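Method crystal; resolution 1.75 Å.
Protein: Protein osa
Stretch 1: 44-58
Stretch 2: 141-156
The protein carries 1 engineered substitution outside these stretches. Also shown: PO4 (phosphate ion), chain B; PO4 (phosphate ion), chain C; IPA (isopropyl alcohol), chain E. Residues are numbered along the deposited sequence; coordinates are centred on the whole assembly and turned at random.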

# COMPACT_ATOMS: atom_id res chain seq x y z
N VAL A 44 -14.05 1.71 7.14
CA VAL A 44 -13.80 2.39 5.88
C VAL A 44 -12.90 3.60 6.10
O VAL A 44 -13.10 4.36 7.06
N TRP A 45 -11.91 3.77 5.24
CA TRP A 45 -11.10 4.99 5.24
C TRP A 45 -11.38 5.86 4.03
O TRP A 45 -11.59 5.36 2.93
N ARG A 46 -11.36 7.17 4.26
CA ARG A 46 -11.23 8.14 3.20
C ARG A 46 -9.74 8.37 2.97
O ARG A 46 -8.99 8.57 3.92
N LEU A 47 -9.31 8.31 1.72
CA LEU A 47 -7.90 8.57 1.41
C LEU A 47 -7.80 9.79 0.51
O LEU A 47 -8.36 9.80 -0.59
N PRO A 48 -7.12 10.84 0.98
CA PRO A 48 -6.87 12.01 0.13
C PRO A 48 -6.02 11.60 -1.06
O PRO A 48 -5.07 10.84 -0.87
N VAL A 49 -6.35 12.09 -2.25
CA VAL A 49 -5.57 11.83 -3.46
C VAL A 49 -5.25 13.15 -4.13
O VAL A 49 -6.17 13.83 -4.58
N PRO A 50 -3.96 13.52 -4.19
CA PRO A 50 -3.57 14.83 -4.74
C PRO A 50 -4.16 15.11 -6.11
O PRO A 50 -4.01 14.27 -7.00
N ASN A 51 -4.84 16.25 -6.25
CA ASN A 51 -5.40 16.70 -7.53
C ASN A 51 -6.40 15.71 -8.12
O ASN A 51 -6.48 15.53 -9.34
N HIS A 52 -7.17 15.07 -7.25
CA HIS A 52 -8.01 13.96 -7.66
C HIS A 52 -9.14 13.83 -6.64
O HIS A 52 -8.99 14.23 -5.49
N PRO A 53 -10.29 13.28 -7.08
CA PRO A 53 -11.34 12.94 -6.11
C PRO A 53 -10.85 11.97 -5.05
O PRO A 53 -10.00 11.11 -5.33
N ASP A 54 -11.38 12.10 -3.83
CA ASP A 54 -11.07 11.18 -2.74
C ASP A 54 -11.19 9.73 -3.16
O ASP A 54 -12.04 9.40 -3.98
N ALA A 55 -10.35 8.87 -2.59
CA ALA A 55 -10.53 7.43 -2.72
C ALA A 55 -11.04 6.88 -1.39
O ALA A 55 -10.85 7.51 -0.34
N PHE A 56 -11.71 5.73 -1.45
CA PHE A 56 -12.18 5.06 -0.25
C PHE A 56 -11.78 3.59 -0.27
O PHE A 56 -11.87 2.93 -1.31
N MET A 57 -11.34 3.08 0.87
CA MET A 57 -10.98 1.68 1.00
C MET A 57 -11.60 1.09 2.25
O MET A 57 -12.00 1.83 3.15
N THR A 58 -11.66 -0.24 2.31
CA THR A 58 -12.32 -0.92 3.41
C THR A 58 -11.58 -2.19 3.82
O THR A 58 -10.91 -2.82 3.01
N THR A 141 -2.50 -4.54 -8.16
CA THR A 141 -2.91 -3.46 -9.06
C THR A 141 -3.50 -2.28 -8.30
O THR A 141 -3.22 -1.14 -8.63
N ARG A 142 -4.30 -2.54 -7.27
CA ARG A 142 -4.86 -1.43 -6.50
C ARG A 142 -3.73 -0.70 -5.77
O ARG A 142 -3.82 0.50 -5.54
N SER A 143 -2.67 -1.43 -5.42
CA SER A 143 -1.47 -0.80 -4.84
C SER A 143 -0.78 0.11 -5.85
O SER A 143 -0.30 1.19 -5.49
N MET A 144 -0.72 -0.32 -7.11
CA MET A 144 -0.14 0.51 -8.16
C MET A 144 -0.93 1.81 -8.34
O MET A 144 -0.36 2.88 -8.53
N TRP A 145 -2.25 1.68 -8.30
CA TRP A 145 -3.13 2.83 -8.47
C TRP A 145 -2.80 3.88 -7.41
O TRP A 145 -2.55 5.04 -7.72
N LEU A 146 -2.73 3.43 -6.15
CA LEU A 146 -2.46 4.33 -5.03
C LEU A 146 -1.09 4.97 -5.17
O LEU A 146 -0.93 6.17 -4.96
N LEU A 147 -0.11 4.17 -5.54
CA LEU A 147 1.26 4.66 -5.69
C LEU A 147 1.38 5.67 -6.84
O LEU A 147 1.98 6.74 -6.68
N ALA A 148 0.80 5.33 -7.98
CA ALA A 148 0.86 6.19 -9.15
C ALA A 148 0.11 7.49 -8.89
O ALA A 148 0.44 8.53 -9.47
N HIS A 149 -0.89 7.45 -8.01
CA HIS A 149 -1.66 8.66 -7.67
C HIS A 149 -1.08 9.39 -6.46
O HIS A 149 -1.66 10.36 -5.98
N GLU A 150 0.08 8.92 -6.00
CA GLU A 150 0.79 9.58 -4.91
C GLU A 150 -0.03 9.67 -3.62
O GLU A 150 0.01 10.68 -2.92
N VAL A 151 -0.80 8.63 -3.32
CA VAL A 151 -1.44 8.57 -2.02
C VAL A 151 -0.34 8.40 -0.97
O VAL A 151 0.45 7.43 -1.03
N ALA A 152 -0.26 9.34 -0.03
CA ALA A 152 0.89 9.43 0.88
C ALA A 152 1.01 8.25 1.83
O ALA A 152 2.10 7.70 2.05
N VAL A 153 -0.13 7.88 2.42
CA VAL A 153 -0.22 6.79 3.38
C VAL A 153 -1.48 6.00 3.08
O VAL A 153 -2.53 6.58 2.77
N PHE A 154 -1.39 4.67 3.15
CA PHE A 154 -2.57 3.85 2.99
C PHE A 154 -2.42 2.60 3.84
O PHE A 154 -1.30 2.20 4.18
N PRO A 155 -3.54 1.99 4.23
CA PRO A 155 -3.47 0.75 5.01
C PRO A 155 -3.28 -0.48 4.13
O PRO A 155 -3.71 -0.48 2.97
N VAL A 156 -2.64 -1.49 4.68
CA VAL A 156 -2.52 -2.80 4.04
C VAL A 156 -2.79 -3.84 5.11
O VAL A 156 -2.78 -3.54 6.30

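The chain C phosphate ion, probably from the crystallisation liquor, ties together two stretches that share no direct hydrogen bond. Three side chains donate to it: His 52 NE2 to O4 (3.0 Å), His 149 NE2 to O2 (2.7 Å) and Trp 145 NE1 to O1 (3.2 Å). Their rings also pack on one another, the edges of Trp 145 (t) and His 149 (m) both meeting the face of His 52 (t) in offset edge-to-face pairs, with planes at 80° and 70°. The second ring nitrogens are anchored locally: His 52 ND1 donates to Pro 53 O (2.6 Å) and His 149 ND1 to Trp 145 O (2.8 Å), while each NE2 donates to the ion. Arg 142 NE donates to O4 of the chain B phosphate (2.7 Å).

Beyond this cluster the contact is largely apolar. Along the hairpin strands, Trp 45, Leu 47, Ala 55 and Met 57 all direct CA-to-CB toward the second stretch. Leu 47 (m, p) inserts CD2 among several neighbours, lying 3.6 Å from Phe 154 CB and 3.9 Å from both Leu 146 CD2 and Val 151 CG1. Met 57 (m, t, p) sets SD 3.8 Å from Leu 146 CD1, while Ala 55 CB lies 4.0 Å from Trp 145 CZ3. Trp 45 (m) presents a ring face to Pro 155, whose CG sits 3.7 Å from the six-membered ring centroid and almost on its normal, a CH-pi contact.

At the turn, Val 49 (t) brings CG1 to 3.7 Å from His 149 CB and CG2 to 4.1 Å from Val 151 CG2. Here two waters supply the missing polar links. One donates to Pro 48 O (2.6 Å) and accepts from Ala 152 N (3.0 Å); the other donates to both Pro 50 O (2.7 Å) and His 149 O (2.6 Å), joining backbones that make no direct hydrogen bond.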

# COMPACT_ATOMS: atom_id res chain seq x y z
CB VAL A 44 -15.11 2.83 5.20
CG1 VAL A 44 -14.83 3.71 3.98
CG2 VAL A 44 -15.94 1.61 4.81
CB TRP A 45 -9.62 4.68 5.26
CG TRP A 45 -9.09 3.95 6.42
CD1 TRP A 45 -8.54 4.48 7.54
CD2 TRP A 45 -9.00 2.53 6.55
NE1 TRP A 45 -8.13 3.48 8.39
CE2 TRP A 45 -8.39 2.27 7.80
CE3 TRP A 45 -9.38 1.45 5.74
CZ2 TRP A 45 -8.16 0.97 8.26
CZ3 TRP A 45 -9.13 0.16 6.20
CH2 TRP A 45 -8.54 -0.07 7.45
CB ARG A 46 -11.93 9.45 3.57
CG ARG A 46 -11.66 10.59 2.59
CD ARG A 46 -12.17 11.96 3.07
NE ARG A 46 -11.71 13.00 2.15
CZ ARG A 46 -10.71 13.84 2.39
NH1 ARG A 46 -10.07 13.84 3.55
NH2 ARG A 46 -10.36 14.71 1.45
CB LEU A 47 -7.25 7.35 0.73
CG LEU A 47 -7.02 6.09 1.57
CD1 LEU A 47 -8.33 5.34 1.73
CD2 LEU A 47 -6.01 5.18 0.89
CB PRO A 48 -6.11 12.98 1.04
CG PRO A 48 -6.26 12.43 2.44
CD PRO A 48 -6.46 10.96 2.29
CB VAL A 49 -6.32 10.94 -4.46
CG1 VAL A 49 -5.38 10.53 -5.57
CG2 VAL A 49 -6.91 9.73 -3.77
CB PRO A 50 -2.04 14.73 -4.83
CG PRO A 50 -1.67 13.74 -3.78
CD PRO A 50 -2.80 12.74 -3.74
CB ASN A 51 -4.29 16.98 -8.54
CG ASN A 51 -3.19 17.86 -7.97
OD1 ASN A 51 -2.01 17.50 -7.99
ND2 ASN A 51 -3.58 19.01 -7.43
CB HIS A 52 -7.16 12.68 -7.74
CG HIS A 52 -7.87 11.48 -8.30
ND1 HIS A 52 -8.73 10.70 -7.55
CD2 HIS A 52 -7.81 10.91 -9.53
CE1 HIS A 52 -9.19 9.72 -8.30
NE2 HIS A 52 -8.65 9.82 -9.50
CB PRO A 53 -12.42 12.30 -6.99
CG PRO A 53 -12.21 12.90 -8.34
CD PRO A 53 -10.73 13.08 -8.47
CB ASP A 54 -12.00 11.41 -1.55
CG ASP A 54 -11.90 12.80 -0.97
OD1 ASP A 54 -10.87 13.46 -1.20
OD2 ASP A 54 -12.84 13.20 -0.25
CB ALA A 55 -9.23 6.75 -3.13
CB PHE A 56 -13.70 5.19 -0.11
CG PHE A 56 -14.15 6.59 0.16
CD1 PHE A 56 -14.32 7.49 -0.89
CD2 PHE A 56 -14.39 7.02 1.45
CE1 PHE A 56 -14.73 8.80 -0.64
CE2 PHE A 56 -14.80 8.34 1.71
CZ PHE A 56 -14.97 9.22 0.66
CB MET A 57 -9.45 1.50 1.01
CG MET A 57 -8.77 2.05 -0.24
SD MET A 57 -7.04 1.58 -0.34
CE MET A 57 -7.23 -0.04 -1.08
CB THR A 58 -13.77 -1.29 3.06
OG1 THR A 58 -14.37 -1.95 4.19
CG2 THR A 58 -13.82 -2.22 1.85
CB THR A 141 -3.92 -3.93 -10.10
OG1 THR A 141 -3.53 -5.21 -10.61
CG2 THR A 141 -3.96 -2.94 -11.25
CB ARG A 142 -5.94 -1.91 -5.53
CG ARG A 142 -5.43 -2.69 -4.33
CD ARG A 142 -6.55 -3.52 -3.71
NE ARG A 142 -7.00 -4.60 -4.59
CZ ARG A 142 -8.18 -5.19 -4.50
NH1 ARG A 142 -9.05 -4.82 -3.57
NH2 ARG A 142 -8.50 -6.16 -5.35
CB SER A 143 -0.47 -1.87 -4.34
OG SER A 143 -0.99 -2.62 -3.26
CB MET A 144 -0.10 -0.25 -9.50
CG MET A 144 0.82 -1.45 -9.52
SD MET A 144 0.80 -2.19 -11.16
CE MET A 144 1.62 -3.76 -10.87
CB TRP A 145 -4.61 2.41 -8.40
CG TRP A 145 -5.59 3.52 -8.78
CD1 TRP A 145 -6.13 3.75 -10.02
CD2 TRP A 145 -6.12 4.53 -7.91
NE1 TRP A 145 -6.98 4.84 -9.97
CE2 TRP A 145 -6.98 5.34 -8.69
CE3 TRP A 145 -5.95 4.83 -6.55
CZ2 TRP A 145 -7.67 6.42 -8.15
CZ3 TRP A 145 -6.64 5.91 -6.03
CH2 TRP A 145 -7.49 6.69 -6.82
CB LEU A 146 -2.56 3.58 -3.68
CG LEU A 146 -3.93 3.04 -3.27
CD1 LEU A 146 -3.78 1.91 -2.25
CD2 LEU A 146 -4.79 4.15 -2.68
CB LEU A 147 2.21 3.48 -5.90
CG LEU A 147 2.45 2.65 -4.64
CD1 LEU A 147 3.41 1.51 -4.97
CD2 LEU A 147 3.00 3.53 -3.51
CB ALA A 148 0.29 5.48 -10.39
CB HIS A 149 -3.12 8.31 -7.41
CG HIS A 149 -3.91 8.07 -8.65
ND1 HIS A 149 -4.00 6.83 -9.25
CD2 HIS A 149 -4.64 8.91 -9.42
CE1 HIS A 149 -4.75 6.92 -10.33
NE2 HIS A 149 -5.16 8.17 -10.46
CB GLU A 150 1.21 11.00 -5.32
CG GLU A 150 1.85 11.09 -6.70
CD GLU A 150 3.32 10.81 -6.67
OE1 GLU A 150 3.85 10.54 -5.57
OE2 GLU A 150 3.96 10.87 -7.75
CB VAL A 151 -2.45 7.42 -1.94
CG1 VAL A 151 -3.07 7.35 -0.56
CG2 VAL A 151 -3.51 7.61 -3.02
CB ALA A 152 0.81 10.73 1.68
CB VAL A 153 -0.23 7.31 4.85
CG1 VAL A 153 -0.38 6.17 5.85
CG2 VAL A 153 1.03 8.11 5.16
CB PHE A 154 -2.83 3.53 1.50
CG PHE A 154 -1.63 2.99 0.76
CD1 PHE A 154 -1.32 1.64 0.79
CD2 PHE A 154 -0.85 3.83 -0.03
CE1 PHE A 154 -0.23 1.14 0.09
CE2 PHE A 154 0.23 3.34 -0.74
CZ PHE A 154 0.55 1.99 -0.68
CB PRO A 155 -4.83 0.70 5.72
CG PRO A 155 -5.74 1.57 4.92
CD PRO A 155 -4.92 2.46 4.03
CB VAL A 156 -1.14 -3.03 3.40
CG1 VAL A 156 -0.89 -2.07 2.24
CG2 VAL A 156 -0.03 -2.91 4.45
P PO4 B . -5.83 -6.22 -7.82
O1 PO4 B . -6.53 -7.39 -7.19
O2 PO4 B . -4.56 -6.68 -8.48
O3 PO4 B . -6.74 -5.55 -8.82
O4 PO4 B . -5.47 -5.19 -6.77
P PO4 C . -7.97 7.84 -12.57
O1 PO4 C . -7.12 6.58 -12.65
O2 PO4 C . -7.11 9.02 -12.16
O3 PO4 C . -8.58 8.15 -13.92
O4 PO4 C . -9.08 7.65 -11.58
C1 IPA E . -11.57 -7.16 -3.97
C2 IPA E . -12.42 -6.87 -5.21
C3 IPA E . -13.53 -5.89 -4.87
O2 IPA E . -11.60 -6.31 -6.21
O HOH W 1 -2.79 10.89 0.44
O HOH W 2 -2.76 12.01 -7.66